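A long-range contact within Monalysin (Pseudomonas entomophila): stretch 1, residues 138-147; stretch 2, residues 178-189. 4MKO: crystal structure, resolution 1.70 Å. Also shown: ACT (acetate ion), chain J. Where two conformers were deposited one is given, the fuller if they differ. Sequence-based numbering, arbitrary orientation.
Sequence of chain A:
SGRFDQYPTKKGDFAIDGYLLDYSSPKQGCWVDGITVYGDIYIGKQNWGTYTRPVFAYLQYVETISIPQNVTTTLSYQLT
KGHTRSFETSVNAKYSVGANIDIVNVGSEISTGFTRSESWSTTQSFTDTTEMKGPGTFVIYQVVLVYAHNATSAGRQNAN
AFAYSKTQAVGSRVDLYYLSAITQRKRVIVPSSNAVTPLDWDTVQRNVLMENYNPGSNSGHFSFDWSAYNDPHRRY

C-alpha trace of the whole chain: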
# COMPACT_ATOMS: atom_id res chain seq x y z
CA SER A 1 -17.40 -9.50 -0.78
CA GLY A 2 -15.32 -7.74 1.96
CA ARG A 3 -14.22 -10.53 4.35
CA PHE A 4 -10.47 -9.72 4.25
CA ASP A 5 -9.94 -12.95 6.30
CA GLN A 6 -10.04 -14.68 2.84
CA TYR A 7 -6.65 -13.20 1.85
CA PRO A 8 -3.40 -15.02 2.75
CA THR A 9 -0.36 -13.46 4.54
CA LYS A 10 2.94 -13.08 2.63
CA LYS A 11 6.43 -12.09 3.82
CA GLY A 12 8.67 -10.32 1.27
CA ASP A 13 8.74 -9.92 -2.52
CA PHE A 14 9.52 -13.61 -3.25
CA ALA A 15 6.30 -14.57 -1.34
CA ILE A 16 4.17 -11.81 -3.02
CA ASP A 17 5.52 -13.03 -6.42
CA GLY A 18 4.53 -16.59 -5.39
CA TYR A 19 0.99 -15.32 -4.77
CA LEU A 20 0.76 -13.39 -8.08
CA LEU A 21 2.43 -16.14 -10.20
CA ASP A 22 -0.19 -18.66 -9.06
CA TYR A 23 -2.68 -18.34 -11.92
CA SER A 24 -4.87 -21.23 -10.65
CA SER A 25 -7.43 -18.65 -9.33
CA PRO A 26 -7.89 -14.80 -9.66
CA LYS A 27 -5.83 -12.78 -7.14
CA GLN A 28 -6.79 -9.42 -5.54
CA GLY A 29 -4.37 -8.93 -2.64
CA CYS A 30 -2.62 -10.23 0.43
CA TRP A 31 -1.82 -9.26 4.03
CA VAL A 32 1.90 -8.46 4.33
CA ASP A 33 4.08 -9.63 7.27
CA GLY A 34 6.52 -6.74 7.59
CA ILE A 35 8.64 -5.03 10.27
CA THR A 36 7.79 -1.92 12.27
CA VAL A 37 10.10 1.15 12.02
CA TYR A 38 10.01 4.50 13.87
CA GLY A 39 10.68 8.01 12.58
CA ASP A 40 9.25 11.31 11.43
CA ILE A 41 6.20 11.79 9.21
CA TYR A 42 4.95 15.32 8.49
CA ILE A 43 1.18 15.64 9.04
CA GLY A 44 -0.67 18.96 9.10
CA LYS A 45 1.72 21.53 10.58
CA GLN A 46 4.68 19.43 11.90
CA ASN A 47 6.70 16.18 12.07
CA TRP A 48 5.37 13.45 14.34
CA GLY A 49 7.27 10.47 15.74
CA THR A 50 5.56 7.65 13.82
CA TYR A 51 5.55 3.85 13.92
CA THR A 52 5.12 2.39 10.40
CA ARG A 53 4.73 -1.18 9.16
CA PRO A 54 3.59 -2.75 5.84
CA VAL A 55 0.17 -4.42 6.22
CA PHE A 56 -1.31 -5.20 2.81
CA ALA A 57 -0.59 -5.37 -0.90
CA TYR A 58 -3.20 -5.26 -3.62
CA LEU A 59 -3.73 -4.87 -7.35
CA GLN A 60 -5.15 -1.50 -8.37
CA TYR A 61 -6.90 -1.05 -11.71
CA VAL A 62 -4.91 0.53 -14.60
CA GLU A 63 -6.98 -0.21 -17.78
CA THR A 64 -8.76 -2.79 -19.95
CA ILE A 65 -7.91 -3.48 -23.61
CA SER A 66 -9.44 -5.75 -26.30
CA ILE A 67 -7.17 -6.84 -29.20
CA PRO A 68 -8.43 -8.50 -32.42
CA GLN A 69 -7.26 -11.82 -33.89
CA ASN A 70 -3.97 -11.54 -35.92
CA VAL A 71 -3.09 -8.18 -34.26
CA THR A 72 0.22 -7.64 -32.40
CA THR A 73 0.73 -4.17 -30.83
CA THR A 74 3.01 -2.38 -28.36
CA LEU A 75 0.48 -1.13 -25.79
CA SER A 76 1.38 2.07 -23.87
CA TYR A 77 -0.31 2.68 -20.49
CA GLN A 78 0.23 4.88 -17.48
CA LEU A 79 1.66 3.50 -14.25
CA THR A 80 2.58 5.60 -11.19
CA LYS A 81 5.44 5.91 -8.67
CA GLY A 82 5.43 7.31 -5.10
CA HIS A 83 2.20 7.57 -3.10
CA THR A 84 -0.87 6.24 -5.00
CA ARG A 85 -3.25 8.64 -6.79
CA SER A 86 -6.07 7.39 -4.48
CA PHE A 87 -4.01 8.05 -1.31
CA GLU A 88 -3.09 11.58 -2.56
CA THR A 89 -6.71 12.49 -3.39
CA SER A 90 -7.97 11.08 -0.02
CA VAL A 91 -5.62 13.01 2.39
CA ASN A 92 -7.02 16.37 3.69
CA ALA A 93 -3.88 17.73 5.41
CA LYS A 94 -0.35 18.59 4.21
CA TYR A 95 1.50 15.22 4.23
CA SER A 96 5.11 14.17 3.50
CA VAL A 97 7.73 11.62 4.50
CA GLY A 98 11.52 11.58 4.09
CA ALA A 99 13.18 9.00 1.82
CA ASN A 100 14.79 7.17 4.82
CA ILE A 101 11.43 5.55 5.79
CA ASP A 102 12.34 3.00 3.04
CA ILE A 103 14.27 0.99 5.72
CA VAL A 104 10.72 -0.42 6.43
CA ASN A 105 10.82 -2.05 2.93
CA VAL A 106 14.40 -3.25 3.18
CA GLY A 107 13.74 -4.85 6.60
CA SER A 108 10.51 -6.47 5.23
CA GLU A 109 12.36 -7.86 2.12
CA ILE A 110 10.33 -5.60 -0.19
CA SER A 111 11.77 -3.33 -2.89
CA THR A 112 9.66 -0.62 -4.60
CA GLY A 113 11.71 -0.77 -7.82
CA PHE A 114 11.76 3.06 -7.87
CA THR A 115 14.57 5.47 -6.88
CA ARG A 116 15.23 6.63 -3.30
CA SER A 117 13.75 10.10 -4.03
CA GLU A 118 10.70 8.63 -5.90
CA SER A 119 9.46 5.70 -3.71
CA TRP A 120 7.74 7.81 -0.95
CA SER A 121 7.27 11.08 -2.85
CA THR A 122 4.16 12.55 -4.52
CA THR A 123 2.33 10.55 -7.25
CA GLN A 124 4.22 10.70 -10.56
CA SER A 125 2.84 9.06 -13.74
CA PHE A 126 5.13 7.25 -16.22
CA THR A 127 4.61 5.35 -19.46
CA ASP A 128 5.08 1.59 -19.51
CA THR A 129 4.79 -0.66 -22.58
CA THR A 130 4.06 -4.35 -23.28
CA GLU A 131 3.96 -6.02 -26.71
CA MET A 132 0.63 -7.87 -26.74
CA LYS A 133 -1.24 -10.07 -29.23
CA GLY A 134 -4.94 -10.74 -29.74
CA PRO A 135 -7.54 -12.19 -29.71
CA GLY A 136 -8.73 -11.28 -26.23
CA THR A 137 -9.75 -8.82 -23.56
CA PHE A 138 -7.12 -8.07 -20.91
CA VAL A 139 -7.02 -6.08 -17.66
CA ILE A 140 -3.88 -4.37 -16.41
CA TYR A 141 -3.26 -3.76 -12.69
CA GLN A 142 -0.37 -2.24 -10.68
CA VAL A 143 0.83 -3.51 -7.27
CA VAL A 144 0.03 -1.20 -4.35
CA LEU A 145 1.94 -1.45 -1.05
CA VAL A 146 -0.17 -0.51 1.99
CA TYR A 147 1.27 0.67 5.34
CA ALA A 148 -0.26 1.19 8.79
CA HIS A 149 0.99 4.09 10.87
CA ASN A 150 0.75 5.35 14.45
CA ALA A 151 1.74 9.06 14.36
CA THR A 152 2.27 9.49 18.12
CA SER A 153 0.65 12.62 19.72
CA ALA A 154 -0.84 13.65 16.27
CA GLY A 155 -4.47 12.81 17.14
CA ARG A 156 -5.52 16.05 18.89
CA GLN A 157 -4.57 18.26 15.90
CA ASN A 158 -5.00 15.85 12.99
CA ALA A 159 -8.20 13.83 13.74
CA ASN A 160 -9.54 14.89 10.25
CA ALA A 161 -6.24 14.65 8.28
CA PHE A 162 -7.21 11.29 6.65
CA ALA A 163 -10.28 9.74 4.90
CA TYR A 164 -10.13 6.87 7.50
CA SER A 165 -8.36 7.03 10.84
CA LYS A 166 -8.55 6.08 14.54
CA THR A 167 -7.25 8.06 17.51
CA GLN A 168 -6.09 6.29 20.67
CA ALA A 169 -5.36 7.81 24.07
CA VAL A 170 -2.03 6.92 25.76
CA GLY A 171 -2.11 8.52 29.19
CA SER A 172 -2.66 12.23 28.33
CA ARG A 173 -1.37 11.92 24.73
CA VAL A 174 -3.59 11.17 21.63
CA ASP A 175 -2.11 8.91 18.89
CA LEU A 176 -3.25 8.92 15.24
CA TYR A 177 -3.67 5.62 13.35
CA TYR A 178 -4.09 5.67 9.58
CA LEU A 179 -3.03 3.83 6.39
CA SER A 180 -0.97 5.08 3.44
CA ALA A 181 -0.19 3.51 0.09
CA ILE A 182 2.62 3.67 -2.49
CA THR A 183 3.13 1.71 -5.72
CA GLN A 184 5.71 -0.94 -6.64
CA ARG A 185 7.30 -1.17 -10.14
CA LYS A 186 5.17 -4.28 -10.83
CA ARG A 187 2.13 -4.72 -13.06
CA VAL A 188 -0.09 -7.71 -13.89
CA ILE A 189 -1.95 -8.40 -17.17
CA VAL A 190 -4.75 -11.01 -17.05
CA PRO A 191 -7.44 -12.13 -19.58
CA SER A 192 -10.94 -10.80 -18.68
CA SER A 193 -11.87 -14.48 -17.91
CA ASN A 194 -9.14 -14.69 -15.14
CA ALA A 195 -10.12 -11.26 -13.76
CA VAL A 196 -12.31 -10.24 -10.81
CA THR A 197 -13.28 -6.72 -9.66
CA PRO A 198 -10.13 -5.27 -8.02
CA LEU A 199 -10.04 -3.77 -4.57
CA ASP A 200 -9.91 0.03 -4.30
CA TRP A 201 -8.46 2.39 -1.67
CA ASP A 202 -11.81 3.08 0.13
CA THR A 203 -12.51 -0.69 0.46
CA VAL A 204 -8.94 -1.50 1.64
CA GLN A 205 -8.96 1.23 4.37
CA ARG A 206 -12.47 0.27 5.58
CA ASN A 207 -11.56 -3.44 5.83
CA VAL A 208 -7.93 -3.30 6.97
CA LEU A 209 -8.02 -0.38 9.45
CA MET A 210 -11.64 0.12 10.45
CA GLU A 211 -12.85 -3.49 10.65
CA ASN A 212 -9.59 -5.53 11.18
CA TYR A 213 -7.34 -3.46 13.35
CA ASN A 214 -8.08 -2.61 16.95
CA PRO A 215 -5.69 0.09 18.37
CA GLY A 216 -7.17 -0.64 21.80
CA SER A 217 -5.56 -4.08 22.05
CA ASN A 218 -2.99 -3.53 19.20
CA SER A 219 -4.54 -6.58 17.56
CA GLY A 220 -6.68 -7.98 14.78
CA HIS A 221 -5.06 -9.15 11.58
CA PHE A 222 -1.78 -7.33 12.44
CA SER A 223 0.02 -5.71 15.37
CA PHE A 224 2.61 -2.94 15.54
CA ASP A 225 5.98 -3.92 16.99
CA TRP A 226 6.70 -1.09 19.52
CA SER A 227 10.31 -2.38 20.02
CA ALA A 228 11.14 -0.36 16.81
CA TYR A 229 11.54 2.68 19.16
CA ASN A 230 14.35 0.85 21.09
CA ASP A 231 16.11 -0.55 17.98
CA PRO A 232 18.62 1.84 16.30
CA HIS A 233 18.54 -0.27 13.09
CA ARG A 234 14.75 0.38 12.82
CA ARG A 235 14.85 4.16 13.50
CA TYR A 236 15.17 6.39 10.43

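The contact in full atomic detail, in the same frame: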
# COMPACT_ATOMS: atom_id res chain seq x y z
N PHE A 138 -8.10 -8.01 -21.99
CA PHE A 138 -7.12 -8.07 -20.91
C PHE A 138 -7.24 -6.88 -19.98
O PHE A 138 -7.55 -5.77 -20.43
CB PHE A 138 -5.68 -8.14 -21.48
CG PHE A 138 -5.53 -9.15 -22.60
CD1 PHE A 138 -5.40 -10.50 -22.31
CD2 PHE A 138 -5.63 -8.76 -23.93
CE1 PHE A 138 -5.32 -11.45 -23.35
CE2 PHE A 138 -5.53 -9.70 -24.96
CZ PHE A 138 -5.37 -11.04 -24.66
N VAL A 139 -6.97 -7.11 -18.70
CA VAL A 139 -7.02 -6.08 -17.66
C VAL A 139 -5.63 -5.95 -17.10
O VAL A 139 -4.97 -6.95 -16.84
CB VAL A 139 -8.07 -6.36 -16.54
CG1 VAL A 139 -8.25 -5.13 -15.66
CG2 VAL A 139 -9.42 -6.81 -17.12
N ILE A 140 -5.18 -4.71 -16.95
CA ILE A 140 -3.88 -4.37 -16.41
C ILE A 140 -4.07 -3.80 -15.02
O ILE A 140 -4.91 -2.92 -14.83
CB ILE A 140 -3.15 -3.37 -17.33
CG1 ILE A 140 -3.08 -3.93 -18.77
CG2 ILE A 140 -1.76 -3.02 -16.76
CD1 ILE A 140 -2.50 -2.95 -19.81
N TYR A 141 -3.24 -4.26 -14.07
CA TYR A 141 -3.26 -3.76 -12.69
C TYR A 141 -1.84 -3.42 -12.27
O TYR A 141 -0.90 -3.96 -12.83
CB TYR A 141 -3.76 -4.85 -11.72
CG TYR A 141 -5.06 -5.51 -12.10
CD1 TYR A 141 -6.28 -5.00 -11.66
CD2 TYR A 141 -5.07 -6.67 -12.87
CE1 TYR A 141 -7.49 -5.63 -11.99
CE2 TYR A 141 -6.27 -7.30 -13.21
CZ TYR A 141 -7.47 -6.80 -12.74
OH TYR A 141 -8.64 -7.44 -13.07
N GLN A 142 -1.69 -2.55 -11.26
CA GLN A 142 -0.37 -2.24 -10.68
C GLN A 142 -0.40 -2.60 -9.19
O GLN A 142 -1.41 -2.35 -8.51
CB GLN A 142 0.01 -0.76 -10.84
CG GLN A 142 1.45 -0.46 -10.40
CD GLN A 142 1.94 0.93 -10.72
OE1 GLN A 142 1.21 1.81 -11.20
NE2 GLN A 142 3.22 1.16 -10.45
N VAL A 143 0.71 -3.14 -8.69
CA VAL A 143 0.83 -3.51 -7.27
C VAL A 143 0.90 -2.27 -6.41
O VAL A 143 1.72 -1.36 -6.65
CB VAL A 143 2.07 -4.43 -7.02
CG1 VAL A 143 2.29 -4.66 -5.52
CG2 VAL A 143 1.95 -5.76 -7.77
N VAL A 144 0.06 -2.25 -5.37
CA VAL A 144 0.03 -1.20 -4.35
C VAL A 144 0.50 -1.79 -3.03
O VAL A 144 0.03 -2.86 -2.62
CB VAL A 144 -1.38 -0.59 -4.20
CG1 VAL A 144 -1.43 0.39 -3.02
CG2 VAL A 144 -1.82 0.12 -5.48
N LEU A 145 1.42 -1.09 -2.37
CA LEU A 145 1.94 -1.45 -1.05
C LEU A 145 1.26 -0.57 -0.03
O LEU A 145 1.30 0.66 -0.15
CB LEU A 145 3.48 -1.31 -0.97
CG LEU A 145 4.27 -2.12 -2.01
CD1 LEU A 145 5.75 -1.70 -2.05
CD2 LEU A 145 4.11 -3.65 -1.79
N VAL A 146 0.60 -1.20 0.95
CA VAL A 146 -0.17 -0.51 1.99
C VAL A 146 0.53 -0.60 3.34
O VAL A 146 0.91 -1.69 3.77
CB VAL A 146 -1.63 -1.03 2.08
CG1 VAL A 146 -2.45 -0.23 3.09
CG2 VAL A 146 -2.30 -1.00 0.70
N TYR A 147 0.61 0.55 4.03
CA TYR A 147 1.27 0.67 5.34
C TYR A 147 0.32 1.18 6.40
O TYR A 147 -0.56 2.00 6.10
CB TYR A 147 2.49 1.65 5.22
CG TYR A 147 3.47 1.18 4.18
CD1 TYR A 147 3.27 1.47 2.83
CD2 TYR A 147 4.52 0.34 4.51
CE1 TYR A 147 4.12 0.96 1.85
CE2 TYR A 147 5.40 -0.16 3.54
CZ TYR A 147 5.17 0.14 2.21
OH TYR A 147 6.02 -0.33 1.23
N TYR A 178 -3.57 5.53 10.94
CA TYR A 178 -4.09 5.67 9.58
C TYR A 178 -3.29 4.76 8.64
O TYR A 178 -2.25 4.21 9.04
CB TYR A 178 -4.02 7.16 9.11
CG TYR A 178 -2.59 7.62 8.92
CD1 TYR A 178 -1.80 8.02 10.00
CD2 TYR A 178 -1.99 7.57 7.66
CE1 TYR A 178 -0.48 8.42 9.83
CE2 TYR A 178 -0.65 7.93 7.48
CZ TYR A 178 0.09 8.37 8.57
OH TYR A 178 1.43 8.68 8.41
N LEU A 179 -3.77 4.60 7.39
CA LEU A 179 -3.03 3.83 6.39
C LEU A 179 -2.56 4.76 5.29
O LEU A 179 -3.23 5.73 4.97
CB LEU A 179 -3.89 2.73 5.74
CG LEU A 179 -4.65 1.75 6.64
CD1 LEU A 179 -5.40 0.71 5.78
CD2 LEU A 179 -3.71 1.03 7.61
N SER A 180 -1.43 4.40 4.64
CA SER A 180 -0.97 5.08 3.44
C SER A 180 -0.66 4.03 2.41
O SER A 180 -0.57 2.84 2.73
CB SER A 180 0.26 5.94 3.71
OG SER A 180 1.45 5.18 3.78
N ALA A 181 -0.46 4.46 1.17
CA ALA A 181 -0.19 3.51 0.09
C ALA A 181 0.73 4.13 -0.95
O ALA A 181 0.62 5.31 -1.27
CB ALA A 181 -1.50 3.09 -0.55
N ILE A 182 1.66 3.31 -1.45
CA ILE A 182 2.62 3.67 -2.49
C ILE A 182 2.55 2.55 -3.53
O ILE A 182 2.03 1.47 -3.24
CB ILE A 182 4.08 3.87 -1.94
CG1 ILE A 182 4.74 2.53 -1.48
CG2 ILE A 182 4.13 4.95 -0.82
CD1 ILE A 182 6.21 2.58 -1.07
N THR A 183 3.10 2.78 -4.73
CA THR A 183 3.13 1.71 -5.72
C THR A 183 4.49 1.05 -5.77
O THR A 183 5.49 1.62 -5.33
CB THR A 183 2.84 2.25 -7.13
OG1 THR A 183 3.59 3.46 -7.31
CG2 THR A 183 1.35 2.46 -7.40
N GLN A 184 4.51 -0.16 -6.34
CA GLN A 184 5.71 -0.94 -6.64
C GLN A 184 5.83 -0.96 -8.17
O GLN A 184 4.81 -0.91 -8.85
CB GLN A 184 5.56 -2.37 -6.10
CG GLN A 184 6.84 -3.20 -6.15
CD GLN A 184 6.66 -4.54 -5.51
OE1 GLN A 184 5.68 -5.26 -5.75
NE2 GLN A 184 7.63 -4.94 -4.72
N ARG A 185 7.05 -1.09 -8.69
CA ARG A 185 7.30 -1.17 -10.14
C ARG A 185 6.97 -2.61 -10.62
O ARG A 185 7.85 -3.36 -11.06
CB ARG A 185 8.75 -0.77 -10.47
CG ARG A 185 8.92 -0.50 -11.97
CD ARG A 185 10.17 0.30 -12.30
NE ARG A 185 11.39 -0.34 -11.83
CZ ARG A 185 12.14 -1.16 -12.56
NH1 ARG A 185 11.78 -1.48 -13.80
NH2 ARG A 185 13.25 -1.68 -12.05
N LYS A 186 5.69 -2.97 -10.49
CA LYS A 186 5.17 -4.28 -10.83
C LYS A 186 3.74 -4.14 -11.33
O LYS A 186 2.91 -3.47 -10.70
CB LYS A 186 5.23 -5.16 -9.58
CG LYS A 186 5.12 -6.64 -9.82
CD LYS A 186 5.51 -7.43 -8.57
CE LYS A 186 7.00 -7.45 -8.32
NZ LYS A 186 7.34 -8.35 -7.19
N ARG A 187 3.46 -4.75 -12.47
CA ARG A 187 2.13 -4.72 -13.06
C ARG A 187 1.75 -6.12 -13.54
O ARG A 187 2.62 -6.89 -13.95
CB ARG A 187 2.04 -3.68 -14.20
CG ARG A 187 2.83 -4.04 -15.47
CD ARG A 187 2.00 -4.81 -16.49
NE ARG A 187 2.82 -5.23 -17.63
CZ ARG A 187 3.52 -6.35 -17.72
NH1 ARG A 187 3.55 -7.20 -16.70
NH2 ARG A 187 4.21 -6.63 -18.82
N VAL A 188 0.46 -6.42 -13.51
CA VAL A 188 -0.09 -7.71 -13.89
C VAL A 188 -1.03 -7.49 -15.06
O VAL A 188 -1.82 -6.55 -15.03
CB VAL A 188 -0.85 -8.33 -12.67
CG1 VAL A 188 -1.51 -9.67 -13.02
CG2 VAL A 188 0.07 -8.49 -11.46
N ILE A 189 -1.01 -8.40 -16.04
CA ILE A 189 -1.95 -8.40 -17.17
C ILE A 189 -2.64 -9.75 -17.15
O ILE A 189 -1.97 -10.77 -17.17
CB ILE A 189 -1.30 -8.08 -18.55
CG1 ILE A 189 -0.49 -6.76 -18.54
CG2 ILE A 189 -2.39 -8.03 -19.63
CD1 ILE A 189 0.31 -6.50 -19.83
C ACT J . 11.16 -7.66 -6.83
O ACT J . 10.00 -8.00 -6.54
OXT ACT J . 11.99 -7.17 -6.02
CH3 ACT J . 11.60 -7.88 -8.28

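What fills the apolar part of this contact? Strand 138-147 runs antiparallel to both strands of the second stretch, and outside the bulge neighbouring side chains go to alternate faces of the sheet, so each face has its own row of packing. On the face that carries Leu145 and Tyr147, the side chain of Ile182 serves both: its CG1 lies 4.1 Å from CB of Leu145 and 3.7 Å from CE1 of Tyr147, meeting the tyrosine ring at its edge, near the ring plane. With chi1 in p and chi2 in t, the end of Ile182 comes nearer to the facing strand than its CA-to-CB bond alone would bring it. On the face of Val144 and Val146, the small Ala181 sits near both valines, with its CB 3.7 Å from CG1 of Val144 and 4.4 Å from CG2 of Val146. Val146 also reaches diagonally to Leu179, CG1 to CD1 at 4.1 Å. Farther along, CG1 of Ile140 meets CG1 of Ile189 at 3.8 Å, and CG2 of Ile189 lies 3.8 Å from CB of Phe138.

How does the backbone hold these side chains in register? Tyr147 pairs with Ser180, Leu145 with Ile182 and Tyr141 with Val188, each pair joined by two hydrogen bonds, one in each direction. Leu145 N to Ile182 O is 2.8 Å and the return bond, Ile182 N to Leu145 O, is 3.0 Å; for Tyr141 and Val188 both N-to-O distances are 2.9 Å. Between these wide pairs fall the narrow ones, such as Val146 with Ala181, where the amides turn outward and CA-H groups approach carbonyls instead: Ala181 CA lies 3.2 Å from Leu145 O, and Val146 CA 3.5 Å from Ser180 O.

Where does the regular ladder break? Val144 faces Thr183 but Gln142 faces Arg187, a shift of two residues that marks a beta bulge. Val143 spans it by bonding to two different residues: its N donates to Lys186 O at 3.0 Å, while its O accepts from Gln184 N at 3.1 Å. The chain turns a corner at Arg185, whose CA-to-CB bond points away and which makes no contact with the facing strand. Val143, by contrast, points toward the other stretch, its CG1 3.5 Å from OE1 of Gln184 and its CG2 3.8 Å from CB of Lys186.

What polar groups complete the contact around this corner? Gln142 extends with chi1 and chi2 both in t, which carries its amide back to the bulge, where NE2 donates to Gln184 O at 3.1 Å with a nearly straight angle of 167°. That same carbonyl receives a weak hydrogen bond from Lys186 N, 2.8 Å from Gln184 O, so it is engaged from both stretches. The ends of Lys186 and Arg187 lead away from the facing strand. Lys186 NZ instead donates to O of the acetate ion at 2.8 Å, a ligand probably taken from the crystallisation liquor.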